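Long-range contacts in molybdenum cofactor biosynthesis protein C 2 (Mycobacterium tuberculosis, PDB 4FDF), which probably catalyses the conversion of (8S)-3',8-cyclo-7,8-dihydroguanosine 5'-triphosphate to cyclic pyranopterin monophosphate in molybdenum cofactor biosynthesis: residues L66-A77 and L92-V101; R37-L45 and E121-S129. All blocks are in the same frame, centred on the assembly; numbering follows the deposited sequence.

Contact 1 (L66-A77 and L92-V101)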
ATOM      1  N   LEU B  66      -6.457 -19.770 -12.560  1.00 38.83           N
ATOM      2  CA  LEU B  66      -5.559 -20.395 -11.582  1.00 38.68           C
ATOM      3  C   LEU B  66      -4.260 -19.602 -11.385  1.00 39.17           C
ATOM      4  O   LEU B  66      -3.877 -19.297 -10.254  1.00 39.55           O
ATOM      5  CB  LEU B  66      -5.257 -21.859 -11.936  1.00 37.35           C
ATOM      6  CG  LEU B  66      -6.373 -22.928 -12.037  1.00 40.47           C
ATOM      7  CD1 LEU B  66      -5.774 -24.355 -12.042  1.00 37.77           C
ATOM      8  CD2 LEU B  66      -7.433 -22.823 -10.951  1.00 36.78           C
ATOM      9  N   ALA B  67      -3.599 -19.266 -12.486  1.00 37.48           N
ATOM     10  CA  ALA B  67      -2.373 -18.478 -12.439  1.00 39.16           C
ATOM     11  C   ALA B  67      -2.623 -17.117 -11.817  1.00 37.33           C
ATOM     12  O   ALA B  67      -1.839 -16.668 -10.988  1.00 39.97           O
ATOM     13  CB  ALA B  67      -1.758 -18.324 -13.845  1.00 38.20           C
ATOM     14  N   THR B  68      -3.726 -16.475 -12.196  1.00 35.80           N
ATOM     15  CA  THR B  68      -4.045 -15.149 -11.677  1.00 36.14           C
ATOM     16  C   THR B  68      -4.266 -15.207 -10.157  1.00 35.30           C
ATOM     17  O   THR B  68      -3.756 -14.365  -9.418  1.00 33.33           O
ATOM     18  CB  THR B  68      -5.245 -14.502 -12.427  1.00 37.15           C
ATOM     19  OG1 THR B  68      -4.913 -14.370 -13.815  1.00 39.01           O
ATOM     20  CG2 THR B  68      -5.582 -13.109 -11.881  1.00 36.21           C
ATOM     21  N   ALA B  69      -4.996 -16.221  -9.703  1.00 34.37           N
ATOM     22  CA  ALA B  69      -5.337 -16.339  -8.291  1.00 33.02           C
ATOM     23  C   ALA B  69      -4.146 -16.755  -7.442  1.00 33.53           C
ATOM     24  O   ALA B  69      -4.013 -16.311  -6.307  1.00 34.41           O
ATOM     25  CB  ALA B  69      -6.508 -17.295  -8.103  1.00 31.65           C
ATOM     26  N   ARG B  70      -3.279 -17.595  -7.995  1.00 33.13           N
ATOM     27  CA  ARG B  70      -2.040 -17.953  -7.316  1.00 35.87           C
ATOM     28  C   ARG B  70      -1.213 -16.706  -7.019  1.00 34.95           C
ATOM     29  O   ARG B  70      -0.763 -16.521  -5.880  1.00 35.58           O
ATOM     30  CB  ARG B  70      -1.234 -18.979  -8.130  1.00 36.92           C
ATOM     31  CG  ARG B  70       0.147 -19.291  -7.584  1.00 40.94           C
ATOM     32  CD  ARG B  70       0.554 -20.754  -7.832  1.00 43.80           C
ATOM     33  NE  ARG B  70       0.042 -21.272  -9.096  1.00 45.79           N
ATOM     34  CZ  ARG B  70      -0.432 -22.499  -9.278  1.00 46.17           C
ATOM     35  NH1 ARG B  70      -0.467 -23.372  -8.279  1.00 44.07           N
ATOM     36  NH2 ARG B  70      -0.878 -22.850 -10.475  1.00 49.30           N
ATOM     37  N   VAL B  71      -1.036 -15.858  -8.033  1.00 33.42           N
ATOM     38  CA  VAL B  71      -0.259 -14.619  -7.889  1.00 34.38           C
ATOM     39  C   VAL B  71      -0.923 -13.664  -6.902  1.00 33.07           C
ATOM     40  O   VAL B  71      -0.241 -13.040  -6.084  1.00 34.57           O
ATOM     41  CB  VAL B  71      -0.006 -13.890  -9.257  1.00 34.03           C
ATOM     42  CG1 VAL B  71       0.748 -12.577  -9.039  1.00 34.31           C
ATOM     43  CG2 VAL B  71       0.800 -14.770 -10.208  1.00 33.12           C
ATOM     44  N   ALA B  72      -2.248 -13.558  -6.962  1.00 32.38           N
ATOM     45  CA  ALA B  72      -2.982 -12.702  -6.012  1.00 32.72           C
ATOM     46  C   ALA B  72      -2.852 -13.194  -4.555  1.00 32.60           C
ATOM     47  O   ALA B  72      -2.689 -12.380  -3.620  1.00 29.57           O
ATOM     48  CB  ALA B  72      -4.453 -12.579  -6.421  1.00 33.17           C
ATOM     49  N   GLY B  73      -2.903 -14.520  -4.380  1.00 31.13           N
ATOM     50  CA  GLY B  73      -2.749 -15.152  -3.053  1.00 32.17           C
ATOM     51  C   GLY B  73      -1.351 -14.957  -2.474  1.00 31.52           C
ATOM     52  O   GLY B  73      -1.185 -14.731  -1.269  1.00 32.29           O
ATOM     53  N   ILE B  74      -0.342 -15.018  -3.335  1.00 32.38           N
ATOM     54  CA  ILE B  74       1.043 -14.826  -2.905  1.00 33.17           C
ATOM     55  C   ILE B  74       1.269 -13.388  -2.448  1.00 31.91           C
ATOM     56  O   ILE B  74       1.773 -13.146  -1.347  1.00 30.16           O
ATOM     57  CB  ILE B  74       2.044 -15.266  -3.993  1.00 34.97           C
ATOM     58  CG1 ILE B  74       2.063 -16.793  -4.084  1.00 36.38           C
ATOM     59  CG2 ILE B  74       3.462 -14.753  -3.689  1.00 35.02           C
ATOM     60  CD1 ILE B  74       2.692 -17.339  -5.372  1.00 36.83           C
ATOM     61  N   MET B  75       0.851 -12.437  -3.275  1.00 32.41           N
ATOM     62  CA  MET B  75       0.984 -11.030  -2.947  1.00 33.53           C
ATOM     63  C   MET B  75       0.219 -10.656  -1.684  1.00 33.11           C
ATOM     64  O   MET B  75       0.715  -9.897  -0.855  1.00 36.68           O
ATOM     65  CB  MET B  75       0.525 -10.173  -4.126  1.00 36.42           C
ATOM     66  CG  MET B  75       1.473 -10.245  -5.327  1.00 38.19           C
ATOM     67  SD  MET B  75       0.800  -9.430  -6.787  1.00 42.91           S
ATOM     68  CE  MET B  75       1.127  -7.707  -6.377  1.00 39.79           C
ATOM     69  N   ALA B  76      -0.977 -11.207  -1.521  1.00 31.95           N
ATOM     70  CA  ALA B  76      -1.789 -10.900  -0.351  1.00 31.95           C
ATOM     71  C   ALA B  76      -1.156 -11.454   0.911  1.00 30.56           C
ATOM     72  O   ALA B  76      -1.187 -10.802   1.946  1.00 31.95           O
ATOM     73  CB  ALA B  76      -3.217 -11.412  -0.514  1.00 30.19           C
ATOM     74  N   ALA B  77      -0.578 -12.648   0.833  1.00 29.70           N
ATOM     75  CA  ALA B  77       0.160 -13.181   1.988  1.00 30.02           C
ATOM     76  C   ALA B  77       1.118 -12.139   2.578  1.00 29.60           C
ATOM     77  O   ALA B  77       1.179 -11.967   3.795  1.00 29.99           O
ATOM     78  CB  ALA B  77       0.924 -14.437   1.613  1.00 28.67           C
ATOM     79  N   LEU B  92       8.446 -13.226   5.600  1.00 41.96           N
ATOM     80  CA  LEU B  92       8.068 -14.499   5.007  1.00 41.16           C
ATOM     81  C   LEU B  92       9.216 -15.004   4.153  1.00 40.40           C
ATOM     82  O   LEU B  92       9.745 -14.270   3.315  1.00 38.83           O
ATOM     83  CB  LEU B  92       6.767 -14.373   4.193  1.00 39.32           C
ATOM     84  CG  LEU B  92       5.570 -13.683   4.875  1.00 39.53           C
ATOM     85  CD1 LEU B  92       4.336 -13.713   3.969  1.00 36.52           C
ATOM     86  CD2 LEU B  92       5.243 -14.301   6.237  1.00 39.11           C
ATOM     87  N   THR B  93       9.612 -16.251   4.394  1.00 41.51           N
ATOM     88  CA  THR B  93      10.685 -16.885   3.629  1.00 40.83           C
ATOM     89  C   THR B  93      10.193 -17.737   2.464  1.00 42.36           C
ATOM     90  O   THR B  93      10.990 -18.151   1.615  1.00 45.01           O
ATOM     91  CB  THR B  93      11.658 -17.696   4.529  1.00 41.49           C
ATOM     92  OG1 THR B  93      10.933 -18.404   5.546  1.00 41.14           O
ATOM     93  CG2 THR B  93      12.691 -16.765   5.191  1.00 40.08           C
ATOM     94  N   GLY B  94       8.888 -17.988   2.408  1.00 40.35           N
ATOM     95  CA  GLY B  94       8.307 -18.739   1.290  1.00 37.41           C
ATOM     96  C   GLY B  94       6.794 -18.837   1.349  1.00 36.79           C
ATOM     97  O   GLY B  94       6.216 -18.895   2.438  1.00 32.67           O
ATOM     98  N   VAL B  95       6.169 -18.844   0.168  1.00 36.18           N
ATOM     99  CA  VAL B  95       4.712 -18.875   0.015  1.00 38.85           C
ATOM    100  C   VAL B  95       4.326 -19.710  -1.201  1.00 40.75           C
ATOM    101  O   VAL B  95       4.716 -19.390  -2.325  1.00 39.88           O
ATOM    102  CB  VAL B  95       4.086 -17.453  -0.194  1.00 38.73           C
ATOM    103  CG1 VAL B  95       2.553 -17.539  -0.182  1.00 35.27           C
ATOM    104  CG2 VAL B  95       4.574 -16.448   0.857  1.00 38.86           C
ATOM    105  N   ASP B  96       3.558 -20.771  -0.972  1.00 42.36           N
ATOM    106  CA  ASP B  96       2.984 -21.555  -2.062  1.00 41.30           C
ATOM    107  C   ASP B  96       1.466 -21.525  -2.017  1.00 41.13           C
ATOM    108  O   ASP B  96       0.860 -21.528  -0.935  1.00 40.57           O
ATOM    109  CB  ASP B  96       3.482 -22.998  -2.017  1.00 44.75           C
ATOM    110  CG  ASP B  96       4.931 -23.118  -2.420  1.00 50.02           C
ATOM    111  OD1 ASP B  96       5.791 -23.164  -1.522  1.00 53.48           O
ATOM    112  OD2 ASP B  96       5.219 -23.147  -3.635  1.00 56.28           O
ATOM    113  N   VAL B  97       0.861 -21.474  -3.202  1.00 38.86           N
ATOM    114  CA  VAL B  97      -0.578 -21.618  -3.359  1.00 39.12           C
ATOM    115  C   VAL B  97      -0.829 -22.752  -4.350  1.00 43.32           C
ATOM    116  O   VAL B  97      -0.383 -22.690  -5.503  1.00 43.83           O
ATOM    117  CB  VAL B  97      -1.262 -20.301  -3.846  1.00 41.34           C
ATOM    118  CG1 VAL B  97      -2.772 -20.511  -4.056  1.00 39.31           C
ATOM    119  CG2 VAL B  97      -1.020 -19.155  -2.854  1.00 35.58           C
ATOM    120  N   ASP B  98      -1.532 -23.789  -3.890  1.00 40.87           N
ATOM    121  CA  ASP B  98      -1.874 -24.922  -4.738  1.00 43.19           C
ATOM    122  C   ASP B  98      -3.387 -25.052  -4.927  1.00 42.23           C
ATOM    123  O   ASP B  98      -4.168 -24.675  -4.046  1.00 40.84           O
ATOM    124  CB  ASP B  98      -1.292 -26.225  -4.168  1.00 43.66           C
ATOM    125  CG  ASP B  98       0.234 -26.202  -4.081  1.00 49.86           C
ATOM    126  OD1 ASP B  98       0.902 -25.725  -5.032  1.00 50.15           O
ATOM    127  OD2 ASP B  98       0.771 -26.676  -3.053  1.00 53.84           O
ATOM    128  N   PHE B  99      -3.772 -25.591  -6.082  1.00 39.22           N
ATOM    129  CA  PHE B  99      -5.162 -25.874  -6.409  1.00 40.78           C
ATOM    130  C   PHE B  99      -5.367 -27.358  -6.690  1.00 44.65           C
ATOM    131  O   PHE B  99      -4.511 -28.008  -7.300  1.00 46.50           O
ATOM    132  CB  PHE B  99      -5.602 -25.068  -7.627  1.00 38.71           C
ATOM    133  CG  PHE B  99      -5.369 -23.596  -7.493  1.00 38.24           C
ATOM    134  CD1 PHE B  99      -6.277 -22.799  -6.808  1.00 35.10           C
ATOM    135  CD2 PHE B  99      -4.234 -23.002  -8.059  1.00 36.51           C
ATOM    136  CE1 PHE B  99      -6.055 -21.421  -6.675  1.00 37.55           C
ATOM    137  CE2 PHE B  99      -4.005 -21.638  -7.937  1.00 36.10           C
ATOM    138  CZ  PHE B  99      -4.912 -20.839  -7.244  1.00 37.88           C
ATOM    139  N   THR B 100      -6.488 -27.892  -6.208  1.00 44.84           N
ATOM    140  CA  THR B 100      -6.985 -29.194  -6.640  1.00 44.87           C
ATOM    141  C   THR B 100      -8.364 -28.942  -7.230  1.00 43.81           C
ATOM    142  O   THR B 100      -9.279 -28.539  -6.511  1.00 40.31           O
ATOM    143  CB  THR B 100      -7.107 -30.195  -5.478  1.00 45.74           C
ATOM    144  OG1 THR B 100      -5.853 -30.318  -4.798  1.00 45.93           O
ATOM    145  CG2 THR B 100      -7.561 -31.572  -5.990  1.00 46.87           C
ATOM    146  N   VAL B 101      -8.499 -29.143  -8.542  1.00 46.98           N
ATOM    147  CA  VAL B 101      -9.784 -28.964  -9.220  1.00 47.55           C
ATOM    148  C   VAL B 101     -10.583 -30.276  -9.242  1.00 47.62           C
ATOM    149  O   VAL B 101     -10.133 -31.298  -9.778  1.00 45.34           O
ATOM    150  CB  VAL B 101      -9.647 -28.358 -10.666  1.00 49.17           C
ATOM    151  CG1 VAL B 101      -8.729 -27.133 -10.674  1.00 48.15           C
ATOM    152  CG2 VAL B 101      -9.164 -29.401 -11.674  1.00 53.14           C
TER
HETATM  153  O   HOH W   1      -1.666 -25.901  -8.084  1.00 46.11           O
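Phe99, Arg70 and Val97 bury the most surface where helix 66-77 lies almost antiparallel on strand 94-101, the short axes 148° apart and 8.1 Å at closest approach. The Phe99 ring enters beside the helix at Leu66 and Arg70. Leu66 CD2 sits over one ring face, 4.3 Å from the ring centroid, a CH-pi contact, while the backbone N of Arg70 meets the ring edge in its plane. Ala69 CB lies 4.0 Å from Phe99 CZ.

The Arg70 chain leaves the helix with CG anti to the backbone N (chi1 173°), then bends at chi2 and chi3. That course brings its guanidinium back to the strand, where NH1 donates to Val97 O at 2.9 Å, approaching in the carbonyl plane, while that oxygen lies somewhat out of the guanidinium plane. NH1 also donates to a water, which in turn accepts from the backbone N of Phe99. Phe99 CE2 stands 3.9 Å above the centre of the guanidinium, yet the two planes are 72° apart, so they do not stack.

Further along, Val97 CG2 packs 4.1 Å from Ile74 CG1 and lies against the backbone at Gly73, which has no side chain to hold the strand off. Val95 CG1 reaches both Ile74 CG1 and Ala77 CB. The helix also packs on helix 121-139, Ala69 on Leu135 and Ala76 on Val130. Phe99 meets Ile106 and Ile108 of the adjacent strand, and its own strand is the outermost of the ferredoxin-like sheet within this chain.

Apolar packing thus runs the length of the contact. The Arg70 bond and its water are a polar addition at the Phe99 end, the charge perhaps eased by Asp98, whose OD1 is near but beyond salt-bridge distance.

Contact 2 (R37-L45 and E121-S129); sequences RTAVAAGIL and EMEALTAVS
Ala39 and Ala41 of the strand meet Ala124 of helix 121-129 in the helix-on-sheet layer of the ferredoxin-like fold, where small side chains let the axes come within 7.1 Å at an angle of 31°. The tight part runs from Ala41 to Gly43. Ala41 CB lies 3.7 Å from Ala124 CB and 3.8 Å from Leu125 CD2, so one methyl fits against two successive helix residues. Gly43, with no side chain to intervene, brings its N to 3.7 Å from Val128 CG1. No hydrogen bond crosses between the segments, and the packing there is apolar.

Toward the start of the helix Ala39 CB still packs 3.7 Å from Glu121 N, although its distance to Ala124 CB is 4.4 Å. The looser side lies beyond, at Arg37, which is partly exposed and makes no contact with the helix. The helix face turned from the strand carries Met122, predicted with Glu123 to bind substrate, and Lys140 and Asp137 of the fourth subunit pack on Glu121 and Met122.

At the tight end Val128 spreads its two methyls along the strand backbone. CG1, anti to the backbone N (chi1 160°), meets Ala42 O at 3.6 Å, and Val128 CG2 meets Ala41 O at 3.5 Å.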
ATOM      1  N   ARG B  37       9.173 -21.331  11.211  1.00 50.98           N
ATOM      2  CA  ARG B  37       7.759 -21.720  11.270  1.00 50.16           C
ATOM      3  C   ARG B  37       7.122 -22.005   9.912  1.00 49.04           C
ATOM      4  O   ARG B  37       7.504 -21.431   8.886  1.00 46.50           O
ATOM      5  CB  ARG B  37       6.936 -20.650  11.983  1.00 52.39           C
ATOM      6  CG  ARG B  37       7.492 -20.275  13.331  1.00 58.97           C
ATOM      7  CD  ARG B  37       6.552 -19.415  14.121  1.00 61.28           C
ATOM      8  NE  ARG B  37       7.229 -18.906  15.312  1.00 63.85           N
ATOM      9  CZ  ARG B  37       6.654 -18.751  16.502  1.00 64.64           C
ATOM     10  NH1 ARG B  37       5.374 -19.064  16.684  1.00 63.64           N
ATOM     11  NH2 ARG B  37       7.368 -18.284  17.515  1.00 66.60           N
ATOM     12  N   THR B  38       6.140 -22.901   9.926  1.00 45.83           N
ATOM     13  CA  THR B  38       5.321 -23.152   8.753  1.00 45.34           C
ATOM     14  C   THR B  38       3.839 -23.284   9.108  1.00 42.51           C
ATOM     15  O   THR B  38       3.469 -23.901  10.122  1.00 41.95           O
ATOM     16  CB  THR B  38       5.841 -24.348   7.903  1.00 47.47           C
ATOM     17  OG1 THR B  38       4.830 -24.750   6.962  1.00 50.14           O
ATOM     18  CG2 THR B  38       6.207 -25.522   8.776  1.00 50.52           C
ATOM     19  N   ALA B  39       2.995 -22.675   8.278  1.00 38.77           N
ATOM     20  CA  ALA B  39       1.554 -22.807   8.442  1.00 38.06           C
ATOM     21  C   ALA B  39       0.896 -23.164   7.127  1.00 36.74           C
ATOM     22  O   ALA B  39       1.323 -22.715   6.064  1.00 37.59           O
ATOM     23  CB  ALA B  39       0.954 -21.535   9.012  1.00 35.45           C
ATOM     24  N   VAL B  40      -0.151 -23.977   7.218  1.00 36.46           N
ATOM     25  CA  VAL B  40      -0.933 -24.391   6.069  1.00 34.17           C
ATOM     26  C   VAL B  40      -2.416 -24.107   6.327  1.00 34.54           C
ATOM     27  O   VAL B  40      -2.979 -24.484   7.373  1.00 35.09           O
ATOM     28  CB  VAL B  40      -0.728 -25.910   5.738  1.00 34.03           C
ATOM     29  CG1 VAL B  40      -1.457 -26.298   4.439  1.00 31.78           C
ATOM     30  CG2 VAL B  40       0.755 -26.252   5.630  1.00 33.00           C
ATOM     31  N   ALA B  41      -3.041 -23.454   5.360  1.00 32.40           N
ATOM     32  CA  ALA B  41      -4.463 -23.159   5.421  1.00 32.39           C
ATOM     33  C   ALA B  41      -5.120 -23.656   4.137  1.00 31.68           C
ATOM     34  O   ALA B  41      -4.450 -23.789   3.116  1.00 30.29           O
ATOM     35  CB  ALA B  41      -4.681 -21.664   5.586  1.00 30.14           C
ATOM     36  N   ALA B  42      -6.426 -23.915   4.194  1.00 33.17           N
ATOM     37  CA  ALA B  42      -7.191 -24.311   3.003  1.00 33.82           C
ATOM     38  C   ALA B  42      -8.528 -23.583   2.908  1.00 33.75           C
ATOM     39  O   ALA B  42      -8.950 -22.887   3.851  1.00 32.86           O
ATOM     40  CB  ALA B  42      -7.411 -25.827   2.983  1.00 34.64           C
ATOM     41  N   GLY B  43      -9.187 -23.753   1.763  1.00 32.81           N
ATOM     42  CA  GLY B  43     -10.476 -23.125   1.484  1.00 31.64           C
ATOM     43  C   GLY B  43     -11.000 -23.711   0.192  1.00 34.13           C
ATOM     44  O   GLY B  43     -10.267 -24.401  -0.523  1.00 32.77           O
ATOM     45  N   ILE B  44     -12.264 -23.444  -0.116  1.00 35.01           N
ATOM     46  CA  ILE B  44     -12.909 -24.090  -1.257  1.00 36.85           C
ATOM     47  C   ILE B  44     -13.869 -23.146  -1.982  1.00 37.45           C
ATOM     48  O   ILE B  44     -14.687 -22.471  -1.360  1.00 37.86           O
ATOM     49  CB  ILE B  44     -13.568 -25.467  -0.854  1.00 37.17           C
ATOM     50  CG1 ILE B  44     -14.003 -26.270  -2.082  1.00 40.01           C
ATOM     51  CG2 ILE B  44     -14.726 -25.287   0.099  1.00 40.99           C
ATOM     52  CD1 ILE B  44     -14.572 -27.650  -1.747  1.00 40.79           C
ATOM     53  N   LEU B  45     -13.744 -23.081  -3.301  1.00 36.26           N
ATOM     54  CA  LEU B  45     -14.720 -22.364  -4.105  1.00 38.06           C
ATOM     55  C   LEU B  45     -15.750 -23.357  -4.658  1.00 38.10           C
ATOM     56  O   LEU B  45     -15.394 -24.262  -5.405  1.00 35.08           O
ATOM     57  CB  LEU B  45     -14.030 -21.625  -5.242  1.00 38.16           C
ATOM     58  CG  LEU B  45     -14.939 -20.751  -6.107  1.00 40.58           C
ATOM     59  CD1 LEU B  45     -15.271 -19.465  -5.405  1.00 40.38           C
ATOM     60  CD2 LEU B  45     -14.302 -20.464  -7.457  1.00 40.83           C
ATOM     61  N   GLU B 121      -0.037 -18.346  10.487  1.00 35.49           N
ATOM     62  CA  GLU B 121      -1.337 -18.835  10.044  1.00 35.69           C
ATOM     63  C   GLU B 121      -2.223 -17.740   9.437  1.00 34.94           C
ATOM     64  O   GLU B 121      -3.052 -18.032   8.579  1.00 34.86           O
ATOM     65  CB  GLU B 121      -2.062 -19.618  11.148  1.00 36.64           C
ATOM     66  CG  GLU B 121      -2.508 -18.811  12.369  1.00 39.47           C
ATOM     67  CD  GLU B 121      -1.471 -18.738  13.483  1.00 39.80           C
ATOM     68  OE1 GLU B 121      -1.884 -18.612  14.653  1.00 42.43           O
ATOM     69  OE2 GLU B 121      -0.255 -18.784  13.205  1.00 39.85           O
ATOM     70  N   MET B 122      -2.034 -16.490   9.850  1.00 33.16           N
ATOM     71  CA  MET B 122      -2.822 -15.390   9.290  1.00 32.91           C
ATOM     72  C   MET B 122      -2.534 -15.141   7.817  1.00 33.27           C
ATOM     73  O   MET B 122      -3.460 -14.936   7.012  1.00 34.93           O
ATOM     74  CB  MET B 122      -2.654 -14.096  10.100  1.00 34.71           C
ATOM     75  CG  MET B 122      -3.359 -14.101  11.475  1.00 34.81           C
ATOM     76  SD  MET B 122      -5.052 -14.775  11.497  1.00 36.76           S
ATOM     77  CE  MET B 122      -5.841 -13.875  10.149  1.00 31.28           C
ATOM     78  N   GLU B 123      -1.256 -15.158   7.465  1.00 31.31           N
ATOM     79  CA  GLU B 123      -0.850 -14.974   6.081  1.00 32.98           C
ATOM     80  C   GLU B 123      -1.314 -16.135   5.211  1.00 31.25           C
ATOM     81  O   GLU B 123      -1.763 -15.913   4.085  1.00 30.71           O
ATOM     82  CB  GLU B 123       0.663 -14.723   5.935  1.00 34.25           C
ATOM     83  CG  GLU B 123       1.518 -15.015   7.164  1.00 40.86           C
ATOM     84  CD  GLU B 123       1.355 -14.012   8.307  1.00 40.51           C
ATOM     85  OE1 GLU B 123       1.507 -12.788   8.086  1.00 44.92           O
ATOM     86  OE2 GLU B 123       1.088 -14.459   9.438  1.00 40.35           O
ATOM     87  N   ALA B 124      -1.218 -17.359   5.733  1.00 28.53           N
ATOM     88  CA  ALA B 124      -1.753 -18.518   5.032  1.00 29.09           C
ATOM     89  C   ALA B 124      -3.255 -18.370   4.749  1.00 28.55           C
ATOM     90  O   ALA B 124      -3.702 -18.620   3.621  1.00 29.27           O
ATOM     91  CB  ALA B 124      -1.469 -19.810   5.807  1.00 29.45           C
ATOM     92  N   LEU B 125      -4.020 -17.964   5.762  1.00 28.65           N
ATOM     93  CA  LEU B 125      -5.468 -17.739   5.613  1.00 30.26           C
ATOM     94  C   LEU B 125      -5.802 -16.591   4.646  1.00 29.89           C
ATOM     95  O   LEU B 125      -6.758 -16.681   3.867  1.00 30.80           O
ATOM     96  CB  LEU B 125      -6.104 -17.461   6.975  1.00 28.38           C
ATOM     97  CG  LEU B 125      -6.182 -18.626   7.957  1.00 30.42           C
ATOM     98  CD1 LEU B 125      -6.412 -18.083   9.367  1.00 30.64           C
ATOM     99  CD2 LEU B 125      -7.264 -19.634   7.573  1.00 28.96           C
ATOM    100  N   THR B 126      -5.009 -15.525   4.703  1.00 28.60           N
ATOM    101  CA  THR B 126      -5.170 -14.355   3.836  1.00 29.51           C
ATOM    102  C   THR B 126      -4.943 -14.712   2.352  1.00 30.50           C
ATOM    103  O   THR B 126      -5.726 -14.317   1.468  1.00 30.74           O
ATOM    104  CB  THR B 126      -4.234 -13.214   4.322  1.00 29.16           C
ATOM    105  OG1 THR B 126      -4.642 -12.802   5.637  1.00 32.60           O
ATOM    106  CG2 THR B 126      -4.260 -12.022   3.402  1.00 30.72           C
ATOM    107  N   ALA B 127      -3.878 -15.473   2.097  1.00 29.44           N
ATOM    108  CA  ALA B 127      -3.557 -15.993   0.767  1.00 30.47           C
ATOM    109  C   ALA B 127      -4.686 -16.856   0.213  1.00 30.40           C
ATOM    110  O   ALA B 127      -5.149 -16.646  -0.902  1.00 31.92           O
ATOM    111  CB  ALA B 127      -2.247 -16.792   0.815  1.00 32.27           C
ATOM    112  N   VAL B 128      -5.154 -17.809   1.009  1.00 31.47           N
ATOM    113  CA  VAL B 128      -6.274 -18.654   0.611  1.00 31.36           C
ATOM    114  C   VAL B 128      -7.467 -17.759   0.307  1.00 32.45           C
ATOM    115  O   VAL B 128      -8.145 -17.896  -0.710  1.00 33.79           O
ATOM    116  CB  VAL B 128      -6.632 -19.664   1.730  1.00 33.71           C
ATOM    117  CG1 VAL B 128      -8.065 -20.217   1.556  1.00 33.61           C
ATOM    118  CG2 VAL B 128      -5.623 -20.803   1.767  1.00 30.53           C
ATOM    119  N   SER B 129      -7.676 -16.800   1.188  1.00 31.19           N
ATOM    120  CA  SER B 129      -8.800 -15.914   1.089  1.00 29.61           C
ATOM    121  C   SER B 129      -8.764 -15.065  -0.166  1.00 31.84           C
ATOM    122  O   SER B 129      -9.758 -15.012  -0.910  1.00 31.30           O
ATOM    123  CB  SER B 129      -8.820 -15.047   2.326  1.00 26.65           C
ATOM    124  OG  SER B 129     -10.028 -14.313   2.370  1.00 27.98           O
TER

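From the N terminus, strand 35-46 comes first and meets helix 121-139 only after 75 intervening residues, closing contact 2. Within that loop the chain forms helix 65-83 and then strand 92-101, and contact 1 closes a shorter one of 14 intervening residues; the two nest without crossing. Both helices cover the same antiparallel sheet, contact 1 at strand 92-101, the outermost of the sheet within this chain, and contact 2 at the central strand 35-46, with strand 105-116 between them. The contact centres are 10 Å apart, and the helices touch directly: Gly73 and Ala77 of one pack on Ala127 and Glu123 of the other.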